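Local atomic coordinates of viral protein F93 (Sulfolobus turreted icosahedral virus, PDB entry 2CO5), a protein that probably binds DNA as a winged-helix, disulfide-linked dimer and may thereby regulate transcription during infection of its archaeal host. Residues Met1-Arg4 / Lys5-Ile9; Arg8-Tyr11 / Tyr12-Leu15; Met78-Phe81 / Glu82-Glu86; Ile42-Gly45 / Val46-Leu50. One frame throughout, in Å; residues are numbered along the deposited sequence.

Contact 1 of 4, residues Met1-Arg4 / Lys5-Ile9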
loop_
_atom_site.group_PDB
_atom_site.type_symbol
_atom_site.label_atom_id
_atom_site.label_comp_id
_atom_site.label_asym_id
_atom_site.label_seq_id
_atom_site.Cartn_x
_atom_site.Cartn_y
_atom_site.Cartn_z
ATOM N N MET B 1 -10.807 3.828 10.324
ATOM C CA MET B 1 -10.729 2.988 9.106
ATOM C C MET B 1 -9.770 1.823 9.361
ATOM O O MET B 1 -8.730 2.000 9.984
ATOM C CB MET B 1 -10.239 3.827 7.923
ATOM C CG MET B 1 -10.534 3.210 6.568
ATOM S SD MET B 1 -9.791 4.072 5.165
ATOM C CE MET B 1 -8.302 4.769 5.863
ATOM N N LYS B 2 -10.140 0.635 8.898
ATOM C CA LYS B 2 -9.262 -0.531 8.963
ATOM C C LYS B 2 -8.624 -0.756 7.604
ATOM O O LYS B 2 -9.152 -0.329 6.581
ATOM C CB LYS B 2 -10.040 -1.785 9.378
ATOM C CG LYS B 2 -10.529 -1.766 10.816
ATOM C CD LYS B 2 -11.263 -3.044 11.160
ATOM C CE LYS B 2 -11.968 -2.928 12.503
ATOM N NZ LYS B 2 -11.003 -2.703 13.622
ATOM N N ILE B 3 -7.477 -1.426 7.608
ATOM C CA ILE B 3 -6.792 -1.786 6.377
ATOM C C ILE B 3 -7.626 -2.840 5.673
ATOM O O ILE B 3 -8.038 -3.817 6.294
ATOM C CB ILE B 3 -5.386 -2.348 6.653
ATOM C CG1 ILE B 3 -4.501 -1.280 7.314
ATOM C CG2 ILE B 3 -4.748 -2.874 5.360
ATOM C CD1 ILE B 3 -4.250 -0.075 6.460
ATOM N N ARG B 4 -7.875 -2.634 4.382
ATOM C CA ARG B 4 -8.709 -3.549 3.605
ATOM C C ARG B 4 -7.898 -4.181 2.480
ATOM O O ARG B 4 -6.825 -3.684 2.127
ATOM C CB ARG B 4 -9.943 -2.813 3.076
ATOM C CG ARG B 4 -10.856 -2.319 4.203
ATOM C CD ARG B 4 -12.096 -1.598 3.688
ATOM N NE ARG B 4 -13.070 -2.514 3.095
ATOM C CZ ARG B 4 -13.892 -3.310 3.778
ATOM N NH1 ARG B 4 -13.880 -3.332 5.109
ATOM N NH2 ARG B 4 -14.736 -4.097 3.121
ATOM N N LYS B 5 -8.417 -5.278 1.928
ATOM C CA LYS B 5 -7.651 -6.149 1.015
ATOM C C LYS B 5 -7.036 -5.478 -0.209
ATOM O O LYS B 5 -5.967 -5.884 -0.662
ATOM C CB LYS B 5 -8.495 -7.356 0.568
ATOM C CG LYS B 5 -9.674 -7.039 -0.347
ATOM C CD LYS B 5 -10.493 -8.291 -0.657
ATOM C CE LYS B 5 -11.876 -7.934 -1.190
ATOM N NZ LYS B 5 -12.684 -9.127 -1.568
ATOM N N TYR B 6 -7.691 -4.458 -0.748
ATOM C CA TYR B 6 -7.155 -3.800 -1.940
ATOM C C TYR B 6 -6.138 -2.691 -1.633
ATOM O O TYR B 6 -5.628 -2.042 -2.556
ATOM C CB TYR B 6 -8.287 -3.302 -2.835
ATOM C CG TYR B 6 -9.136 -4.418 -3.434
ATOM C CD1 TYR B 6 -10.525 -4.330 -3.447
ATOM C CD2 TYR B 6 -8.547 -5.561 -3.990
ATOM C CE1 TYR B 6 -11.313 -5.349 -4.001
ATOM C CE2 TYR B 6 -9.324 -6.589 -4.547
ATOM C CZ TYR B 6 -10.707 -6.475 -4.549
ATOM O OH TYR B 6 -11.483 -7.486 -5.084
ATOM N N MET B 7 -5.801 -2.507 -0.352
ATOM C CA MET B 7 -4.816 -1.503 0.051
ATOM C C MET B 7 -3.414 -2.056 -0.147
ATOM O O MET B 7 -2.654 -2.263 0.793
ATOM C CB MET B 7 -5.068 -1.023 1.482
ATOM C CG MET B 7 -6.425 -0.340 1.602
ATOM S SD MET B 7 -6.849 0.299 3.220
ATOM C CE MET B 7 -8.423 1.081 2.857
ATOM N N ARG B 8 -3.112 -2.307 -1.411
ATOM C CA ARG B 8 -1.818 -2.771 -1.876
ATOM C C ARG B 8 -1.511 -1.951 -3.120
ATOM O O ARG B 8 -2.413 -1.662 -3.912
ATOM C CB ARG B 8 -1.878 -4.258 -2.222
ATOM C CG ARG B 8 -2.234 -5.140 -1.035
ATOM C CD ARG B 8 -2.553 -6.558 -1.476
ATOM N NE ARG B 8 -1.396 -7.253 -2.041
ATOM C CZ ARG B 8 -1.442 -8.447 -2.633
ATOM N NH1 ARG B 8 -2.589 -9.107 -2.743
ATOM N NH2 ARG B 8 -0.333 -8.989 -3.119
ATOM N N ILE B 9 -0.249 -1.577 -3.288
ATOM C CA ILE B 9 0.151 -0.657 -4.334
ATOM C C ILE B 9 -0.179 -1.205 -5.734
ATOM O O ILE B 9 -0.558 -0.450 -6.619
ATOM C CB ILE B 9 1.650 -0.270 -4.195
ATOM C CG1 ILE B 9 1.899 1.120 -4.787
ATOM C CG2 ILE B 9 2.569 -1.332 -4.810
ATOM C CD1 ILE B 9 1.197 2.228 -4.025
#
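M7 turns back along the chain because CG stands anti to its carbonyl carbon (chi1 -63°) and the rest of the side chain is extended; SD reaches the backbone of I3 and R4, and CE ends near M1. M1 approaches with CG anti to its backbone N (chi1 -162°) and a bend at the last torsion, which leaves its SD 4.0 Å from M7 CE. The two thioethers cross at an angle; unbranched, flexible methionine chains can follow a bend in the backbone and still make apolar contact. M7 SD sits 3.8 Å from I3 CA, with I3 CD1 a little farther off. M7 SD also accepts a weak but nearly straight hydrogen bond from R4 N at 3.3 Å.

R4 is gripped at its other backbone end as well: M7 N donates to R4 O at 2.9 Å, closing a type I turn, with the donor well above the carbonyl plane. K5 and Y6 form the corner. The lysine suits the exposed position, and its CG lies 4.0 Å above the centre of one face of the Y6 ring, whose hydroxyl is hydrogen-bonded to D57. R8 N then bonds to Y6 O at 2.8 Å, making M7 the centre of an inverse gamma turn.

M7 is also covered by L84 of helix 75-92. K2 turns instead to the second subunit, where it forms a salt bridge with D41 of that chain. Two overlapping turns, a type I beta turn and an inverse gamma turn, thus lead an N-terminal arm that contacts the partner subunit into the first helix of a winged-helix domain.

Contact 2 of 4, residues Arg8-Tyr11 / Tyr12-Leu15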
loop_
_atom_site.group_PDB
_atom_site.type_symbol
_atom_site.label_atom_id
_atom_site.label_comp_id
_atom_site.label_asym_id
_atom_site.label_seq_id
_atom_site.Cartn_x
_atom_site.Cartn_y
_atom_site.Cartn_z
ATOM N N ARG B 8 -3.112 -2.307 -1.411
ATOM C CA ARG B 8 -1.818 -2.771 -1.876
ATOM C C ARG B 8 -1.511 -1.951 -3.120
ATOM O O ARG B 8 -2.413 -1.662 -3.912
ATOM C CB ARG B 8 -1.878 -4.258 -2.222
ATOM C CG ARG B 8 -2.234 -5.140 -1.035
ATOM C CD ARG B 8 -2.553 -6.558 -1.476
ATOM N NE ARG B 8 -1.396 -7.253 -2.041
ATOM C CZ ARG B 8 -1.442 -8.447 -2.633
ATOM N NH1 ARG B 8 -2.589 -9.107 -2.743
ATOM N NH2 ARG B 8 -0.333 -8.989 -3.119
ATOM N N ILE B 9 -0.249 -1.577 -3.288
ATOM C CA ILE B 9 0.151 -0.657 -4.334
ATOM C C ILE B 9 -0.179 -1.205 -5.734
ATOM O O ILE B 9 -0.558 -0.450 -6.619
ATOM C CB ILE B 9 1.650 -0.270 -4.195
ATOM C CG1 ILE B 9 1.899 1.120 -4.787
ATOM C CG2 ILE B 9 2.569 -1.332 -4.810
ATOM C CD1 ILE B 9 1.197 2.228 -4.025
ATOM N N ASN B 10 -0.074 -2.519 -5.914
ATOM C CA ASN B 10 -0.304 -3.117 -7.223
ATOM C C ASN B 10 -1.772 -3.055 -7.640
ATOM O O ASN B 10 -2.071 -2.894 -8.826
ATOM C CB ASN B 10 0.227 -4.550 -7.263
ATOM C CG ASN B 10 1.735 -4.612 -7.458
ATOM O OD1 ASN B 10 2.346 -5.681 -7.366
ATOM N ND2 ASN B 10 2.339 -3.472 -7.752
ATOM N N TYR B 11 -2.681 -3.163 -6.668
ATOM C CA TYR B 11 -4.105 -2.971 -6.937
ATOM C C TYR B 11 -4.382 -1.521 -7.309
ATOM O O TYR B 11 -5.099 -1.258 -8.262
ATOM C CB TYR B 11 -4.971 -3.365 -5.735
ATOM C CG TYR B 11 -5.195 -4.857 -5.563
ATOM C CD1 TYR B 11 -5.674 -5.639 -6.613
ATOM C CD2 TYR B 11 -4.967 -5.475 -4.347
ATOM C CE1 TYR B 11 -5.905 -6.999 -6.450
ATOM C CE2 TYR B 11 -5.204 -6.840 -4.169
ATOM C CZ TYR B 11 -5.672 -7.588 -5.221
ATOM O OH TYR B 11 -5.887 -8.934 -5.064
ATOM N N TYR B 12 -3.812 -0.585 -6.554
ATOM C CA TYR B 12 -3.973 0.836 -6.855
ATOM C C TYR B 12 -3.464 1.138 -8.256
ATOM O O TYR B 12 -4.132 1.798 -9.040
ATOM C CB TYR B 12 -3.232 1.708 -5.838
ATOM C CG TYR B 12 -3.258 3.176 -6.203
ATOM C CD1 TYR B 12 -4.398 3.945 -5.979
ATOM C CD2 TYR B 12 -2.155 3.787 -6.804
ATOM C CE1 TYR B 12 -4.438 5.287 -6.327
ATOM C CE2 TYR B 12 -2.186 5.125 -7.161
ATOM C CZ TYR B 12 -3.338 5.871 -6.921
ATOM O OH TYR B 12 -3.384 7.198 -7.258
ATOM N N ILE B 13 -2.281 0.634 -8.567
ATOM C CA ILE B 13 -1.678 0.850 -9.868
ATOM C C ILE B 13 -2.543 0.311 -11.013
ATOM O O ILE B 13 -2.724 0.992 -12.021
ATOM C CB ILE B 13 -0.271 0.234 -9.922
ATOM C CG1 ILE B 13 0.697 1.102 -9.122
ATOM C CG2 ILE B 13 0.192 0.103 -11.349
ATOM C CD1 ILE B 13 2.002 0.430 -8.813
ATOM N N ILE B 14 -3.084 -0.896 -10.856
ATOM C CA ILE B 14 -3.970 -1.477 -11.867
ATOM C C ILE B 14 -5.199 -0.592 -12.096
ATOM O O ILE B 14 -5.527 -0.264 -13.238
ATOM C CB ILE B 14 -4.438 -2.901 -11.483
ATOM C CG1 ILE B 14 -3.273 -3.899 -11.608
ATOM C CG2 ILE B 14 -5.601 -3.329 -12.366
ATOM C CD1 ILE B 14 -3.560 -5.272 -11.029
ATOM N N LEU B 15 -5.871 -0.215 -11.011
ATOM C CA LEU B 15 -7.063 0.648 -11.090
ATOM C C LEU B 15 -6.756 2.029 -11.672
ATOM O O LEU B 15 -7.570 2.599 -12.398
ATOM C CB LEU B 15 -7.710 0.800 -9.704
ATOM C CG LEU B 15 -8.824 -0.187 -9.329
ATOM C CD1 LEU B 15 -8.620 -1.530 -9.982
ATOM C CD2 LEU B 15 -8.966 -0.327 -7.813
#
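The flat carboxamide of N10 lies alongside I13, both side chains pointing the same way, and ND2 passes 4.1 Å from I13 CD1. Y11 and Y12 use their rings elsewhere: Y11 pairs edge-to-face with Y6, while Y12 touches the F81 ring carbon to carbon and is hydrogen-bonded through its hydroxyl to H85.

The backbone here is the start of helix 9-20, with R8 as N-cap. R8 O accepts from Y12 N at 3.2 Å and I9 O from I13 N at 2.8 Å, and the same pattern continues from N10 to I14 and from Y11 to L15. I13 has CG1 beside its backbone N (chi1 -74°), which places that methylene 3.2 Å from I9 O; I14 repeats the choice, and its CG1 lies 3.2 Å from N10 O. I13 CD1 also meets I9 CG1 at 4.1 Å, the two chains crossing at a slant. Branched apolar residues suit this buried turn because they cover its carbonyls while filling the core.

Helix 9-20 is central in the domain: N10, Y11 and I14 face helix 44-56, I13 faces helix 30-38, L15 packs on helix 75-92, and I9, Y12 and I13 also touch the second subunit.

Contact 3 of 4, residues Met78-Phe81 / Glu82-Glu86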
loop_
_atom_site.group_PDB
_atom_site.type_symbol
_atom_site.label_atom_id
_atom_site.label_comp_id
_atom_site.label_asym_id
_atom_site.label_seq_id
_atom_site.Cartn_x
_atom_site.Cartn_y
_atom_site.Cartn_z
ATOM N N MET B 78 -14.722 2.056 -9.742
ATOM C CA MET B 78 -14.419 3.485 -9.671
ATOM C C MET B 78 -14.521 3.965 -8.227
ATOM O O MET B 78 -13.673 4.730 -7.765
ATOM C CB MET B 78 -15.373 4.286 -10.565
ATOM C CG MET B 78 -15.108 5.799 -10.609
ATOM S SD MET B 78 -13.478 6.307 -11.220
ATOM C CE MET B 78 -13.616 8.086 -11.066
ATOM N N LYS B 79 -15.559 3.511 -7.522
ATOM C CA LYS B 79 -15.734 3.835 -6.106
ATOM C C LYS B 79 -14.579 3.284 -5.263
ATOM O O LYS B 79 -14.132 3.945 -4.331
ATOM C CB LYS B 79 -17.074 3.302 -5.581
ATOM C CG LYS B 79 -17.422 3.763 -4.166
ATOM C CD LYS B 79 -18.848 3.388 -3.783
ATOM C CE LYS B 79 -19.186 3.855 -2.371
ATOM N NZ LYS B 79 -20.600 3.576 -2.006
ATOM N N GLU B 80 -14.104 2.084 -5.590
ATOM C CA GLU B 80 -12.953 1.494 -4.894
ATOM C C GLU B 80 -11.669 2.262 -5.176
ATOM O O GLU B 80 -10.851 2.460 -4.275
ATOM C CB GLU B 80 -12.763 0.025 -5.291
ATOM C CG GLU B 80 -11.598 -0.690 -4.579
ATOM C CD GLU B 80 -11.811 -0.834 -3.080
ATOM O OE1 GLU B 80 -12.933 -1.199 -2.665
ATOM O OE2 GLU B 80 -10.853 -0.599 -2.315
ATOM N N PHE B 81 -11.495 2.690 -6.423
ATOM C CA PHE B 81 -10.332 3.492 -6.803
ATOM C C PHE B 81 -10.290 4.796 -6.014
ATOM O O PHE B 81 -9.239 5.194 -5.508
ATOM C CB PHE B 81 -10.342 3.801 -8.306
ATOM C CG PHE B 81 -9.355 4.866 -8.708
ATOM C CD1 PHE B 81 -7.996 4.592 -8.741
ATOM C CD2 PHE B 81 -9.785 6.152 -9.027
ATOM C CE1 PHE B 81 -7.078 5.577 -9.099
ATOM C CE2 PHE B 81 -8.874 7.139 -9.387
ATOM C CZ PHE B 81 -7.520 6.852 -9.422
ATOM N N GLU B 82 -11.437 5.457 -5.921
ATOM C CA GLU B 82 -11.531 6.708 -5.193
ATOM C C GLU B 82 -11.189 6.495 -3.725
ATOM O O GLU B 82 -10.441 7.280 -3.135
ATOM C CB GLU B 82 -12.923 7.318 -5.358
ATOM C CG GLU B 82 -13.178 7.855 -6.763
ATOM C CD GLU B 82 -14.621 8.305 -6.994
ATOM O OE1 GLU B 82 -15.397 8.381 -6.016
ATOM O OE2 GLU B 82 -14.971 8.577 -8.163
ATOM N N GLU B 83 -11.716 5.421 -3.143
ATOM C CA GLU B 83 -11.366 5.050 -1.774
ATOM C C GLU B 83 -9.866 4.788 -1.611
ATOM O O GLU B 83 -9.246 5.287 -0.673
ATOM C CB GLU B 83 -12.153 3.820 -1.323
ATOM C CG GLU B 83 -13.642 4.068 -1.156
ATOM C CD GLU B 83 -14.356 2.894 -0.516
ATOM O OE1 GLU B 83 -13.925 2.461 0.579
ATOM O OE2 GLU B 83 -15.351 2.409 -1.106
ATOM N N LEU B 84 -9.289 4.009 -2.522
ATOM C CA LEU B 84 -7.863 3.685 -2.456
ATOM C C LEU B 84 -6.985 4.912 -2.652
ATOM O O LEU B 84 -5.976 5.075 -1.972
ATOM C CB LEU B 84 -7.486 2.644 -3.506
ATOM C CG LEU B 84 -7.793 1.182 -3.206
ATOM C CD1 LEU B 84 -7.319 0.328 -4.375
ATOM C CD2 LEU B 84 -7.123 0.743 -1.912
ATOM N N HIS B 85 -7.370 5.756 -3.604
ATOM C CA HIS B 85 -6.636 6.972 -3.895
ATOM C C HIS B 85 -6.591 7.887 -2.682
ATOM O O HIS B 85 -5.544 8.464 -2.366
ATOM C CB HIS B 85 -7.265 7.716 -5.076
ATOM C CG HIS B 85 -6.599 9.018 -5.379
ATOM N ND1 HIS B 85 -5.245 9.119 -5.611
ATOM C CD2 HIS B 85 -7.091 10.277 -5.460
ATOM C CE1 HIS B 85 -4.930 10.383 -5.831
ATOM N NE2 HIS B 85 -6.033 11.106 -5.745
ATOM N N GLU B 86 -7.725 8.036 -2.010
ATOM C CA GLU B 86 -7.777 8.875 -0.817
ATOM C C GLU B 86 -6.949 8.260 0.302
ATOM O O GLU B 86 -6.237 8.967 1.005
ATOM C CB GLU B 86 -9.219 9.101 -0.356
ATOM C CG GLU B 86 -10.056 9.969 -1.301
ATOM C CD GLU B 86 -9.443 11.335 -1.566
ATOM O OE1 GLU B 86 -9.127 12.052 -0.593
ATOM O OE2 GLU B 86 -9.284 11.690 -2.755
#
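E82 reaches back to M78 one turn earlier in helix 75-92, the long C-terminal helix of the winged-helix domain, and E82 N donates to M78 O at 3.0 Å. Its extended chain crosses the methionine, which is bent at chi2 (60°), and OE2 meets the M78 methyl CE at 3.2 Å. Glutamate suits the exposed position, and the partly exposed methionine offers it a flexible apolar chain to lie against.

E83 follows, its amide donating to K79 O. Its carboxylate passes over the aliphatic part of K79, with OE2 3.9 Å from CG, but K79 NZ stays 5.5 Å from that oxygen, too far for a salt bridge although the opposite charges probably attract weakly.

L84 turns inward to pack on M7 and L15, and leucine fits because this face is buried. Beside it lies the carboxylate of E80, bent at chi2, with OE2 3.7 Å from L84 CG.

H85 closes the series. Its ring and that of F81 are nearly parallel (9°) yet slid so far apart, 5.9 Å between centroids, that they hardly overlap. F81 packs on L15, K16 and V19 of helix 9-20, while H85 ND1 is hydrogen-bonded to the hydroxyl of Y12. Over one face of the F81 ring lies H85 CB, 4.4 Å from F81 CZ.

Contact 4 of 4, residues Ile42-Gly45 / Val46-Leu50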
loop_
_atom_site.group_PDB
_atom_site.type_symbol
_atom_site.label_atom_id
_atom_site.label_comp_id
_atom_site.label_asym_id
_atom_site.label_seq_id
_atom_site.Cartn_x
_atom_site.Cartn_y
_atom_site.Cartn_z
ATOM N N ILE B 42 5.571 -5.716 -13.460
ATOM C CA ILE B 42 4.915 -6.807 -12.744
ATOM C C ILE B 42 4.906 -8.033 -13.660
ATOM O O ILE B 42 4.440 -7.961 -14.799
ATOM C CB ILE B 42 3.473 -6.437 -12.328
ATOM C CG1 ILE B 42 3.449 -5.110 -11.558
ATOM C CG2 ILE B 42 2.875 -7.538 -11.468
ATOM C CD1 ILE B 42 2.051 -4.606 -11.242
ATOM N N SER B 43 5.430 -9.148 -13.164
ATOM C CA SER B 43 5.452 -10.399 -13.921
ATOM C C SER B 43 4.025 -10.891 -14.198
ATOM O O SER B 43 3.079 -10.503 -13.503
ATOM C CB SER B 43 6.253 -11.459 -13.162
ATOM O OG SER B 43 5.675 -11.718 -11.893
ATOM N N ASP B 44 3.871 -11.728 -15.220
ATOM C CA ASP B 44 2.552 -12.278 -15.576
ATOM C C ASP B 44 1.952 -13.115 -14.444
ATOM O O ASP B 44 0.766 -12.995 -14.128
ATOM C CB ASP B 44 2.648 -13.138 -16.841
ATOM C CG ASP B 44 3.065 -12.339 -18.073
ATOM O OD1 ASP B 44 2.736 -11.138 -18.145
ATOM O OD2 ASP B 44 3.717 -12.914 -18.973
ATOM N N GLY B 45 2.780 -13.962 -13.842
ATOM C CA GLY B 45 2.333 -14.847 -12.776
ATOM C C GLY B 45 1.814 -14.118 -11.549
ATOM O O GLY B 45 1.117 -14.715 -10.736
ATOM N N VAL B 46 2.163 -12.834 -11.410
ATOM C CA VAL B 46 1.641 -11.991 -10.336
ATOM C C VAL B 46 0.482 -11.129 -10.823
ATOM O O VAL B 46 -0.524 -11.003 -10.132
ATOM C CB VAL B 46 2.734 -11.081 -9.742
ATOM C CG1 VAL B 46 2.138 -10.105 -8.710
ATOM C CG2 VAL B 46 3.831 -11.926 -9.106
ATOM N N LEU B 47 0.613 -10.554 -12.015
ATOM C CA LEU B 47 -0.369 -9.597 -12.516
ATOM C C LEU B 47 -1.734 -10.202 -12.789
ATOM O O LEU B 47 -2.740 -9.691 -12.311
ATOM C CB LEU B 47 0.132 -8.941 -13.802
ATOM C CG LEU B 47 -0.753 -7.844 -14.397
ATOM C CD1 LEU B 47 -0.810 -6.638 -13.467
ATOM C CD2 LEU B 47 -0.235 -7.450 -15.771
ATOM N N TYR B 48 -1.778 -11.274 -13.575
ATOM C CA TYR B 48 -3.063 -11.779 -14.055
ATOM C C TYR B 48 -3.946 -12.375 -12.958
ATOM O O TYR B 48 -5.161 -12.242 -13.026
ATOM C CB TYR B 48 -2.879 -12.725 -15.240
ATOM C CG TYR B 48 -2.353 -11.986 -16.454
ATOM C CD1 TYR B 48 -3.150 -11.066 -17.127
ATOM C CD2 TYR B 48 -1.053 -12.175 -16.905
ATOM C CE1 TYR B 48 -2.671 -10.366 -18.230
ATOM C CE2 TYR B 48 -0.564 -11.480 -18.003
ATOM C CZ TYR B 48 -1.379 -10.579 -18.666
ATOM O OH TYR B 48 -0.900 -9.891 -19.761
ATOM N N PRO B 49 -3.350 -13.042 -11.951
ATOM C CA PRO B 49 -4.131 -13.385 -10.758
ATOM C C PRO B 49 -4.757 -12.196 -10.039
ATOM O O PRO B 49 -5.888 -12.315 -9.562
ATOM C CB PRO B 49 -3.103 -14.090 -9.861
ATOM C CG PRO B 49 -2.170 -14.687 -10.811
ATOM C CD PRO B 49 -2.004 -13.625 -11.880
ATOM N N LEU B 50 -4.035 -11.071 -9.949
ATOM C CA LEU B 50 -4.603 -9.837 -9.380
ATOM C C LEU B 50 -5.791 -9.366 -10.209
ATOM O O LEU B 50 -6.827 -8.993 -9.668
ATOM C CB LEU B 50 -3.557 -8.712 -9.302
ATOM C CG LEU B 50 -2.368 -8.899 -8.351
ATOM C CD1 LEU B 50 -1.408 -7.710 -8.467
ATOM C CD2 LEU B 50 -2.813 -9.099 -6.904
HETATM O O HOH W 1 1.621 -9.986 -20.274
#
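S43 O takes two backbone donors from the opening turn of helix 44-56, L47 N at 2.9 Å and, less directly, V46 N at 3.3 Å from far above the carbonyl plane. S43 is the N-cap of this helix, which follows the turn of the helix-turn-helix and by winged-helix topology is probably the recognition helix.

Ahead of the cap, I42 folds its CG2 branch against the turn, 3.8 Å from V46 CG1 and 3.9 Å from L47 CB, and crosses both side chains at about a right angle. A branched apolar residue suits this buried spot, where I34 and N10 add further cover. S43 OG packs beside the V46 methyl CG2. P49 has no N-H to offer the preceding turn, and the helix kinks there; its ring carbon CG rests 3.3 Å from G45 O.

D44 and Y48 both have CG anti to the carbonyl carbon (chi1 -64° and -67°), and one turn apart the two side chains run side by side. The carboxylate, turned 43° from the ring plane, comes to the ring edge, with OD1 3.3 Å from Y48 CE2. An acidic residue in the first turn probably interacts favourably with the helix N-terminus, and D44 OD1 also forms a salt bridge with R31. Tyrosine lets a hydroxyl reach the shared water, which donates to D44 OD1 at 2.7 Å and is hydrogen-bonded to Y48 OH at 2.6 Å.

Along the chain the order is contact 1, contact 2, contact 4, contact 3. Contact 2, on helix 9-20, touches all the others: its centre is 10 Å from those of contacts 1 and 3 and 12 Å from that of contact 4, and it shares R8 and I9 with contact 1. Contacts 3 and 4, by contrast, have centres 21 Å apart on opposite sides of the chain's centre and do not meet. The start of the probable DNA-reading helix 44-56 is thus well apart from residues 78-86, although contact 1 touches contact 4 through R8 and L50. Contacts 1 and 2 both touch the second subunit, and C93, just beyond helix 75-92, forms an interchain disulfide.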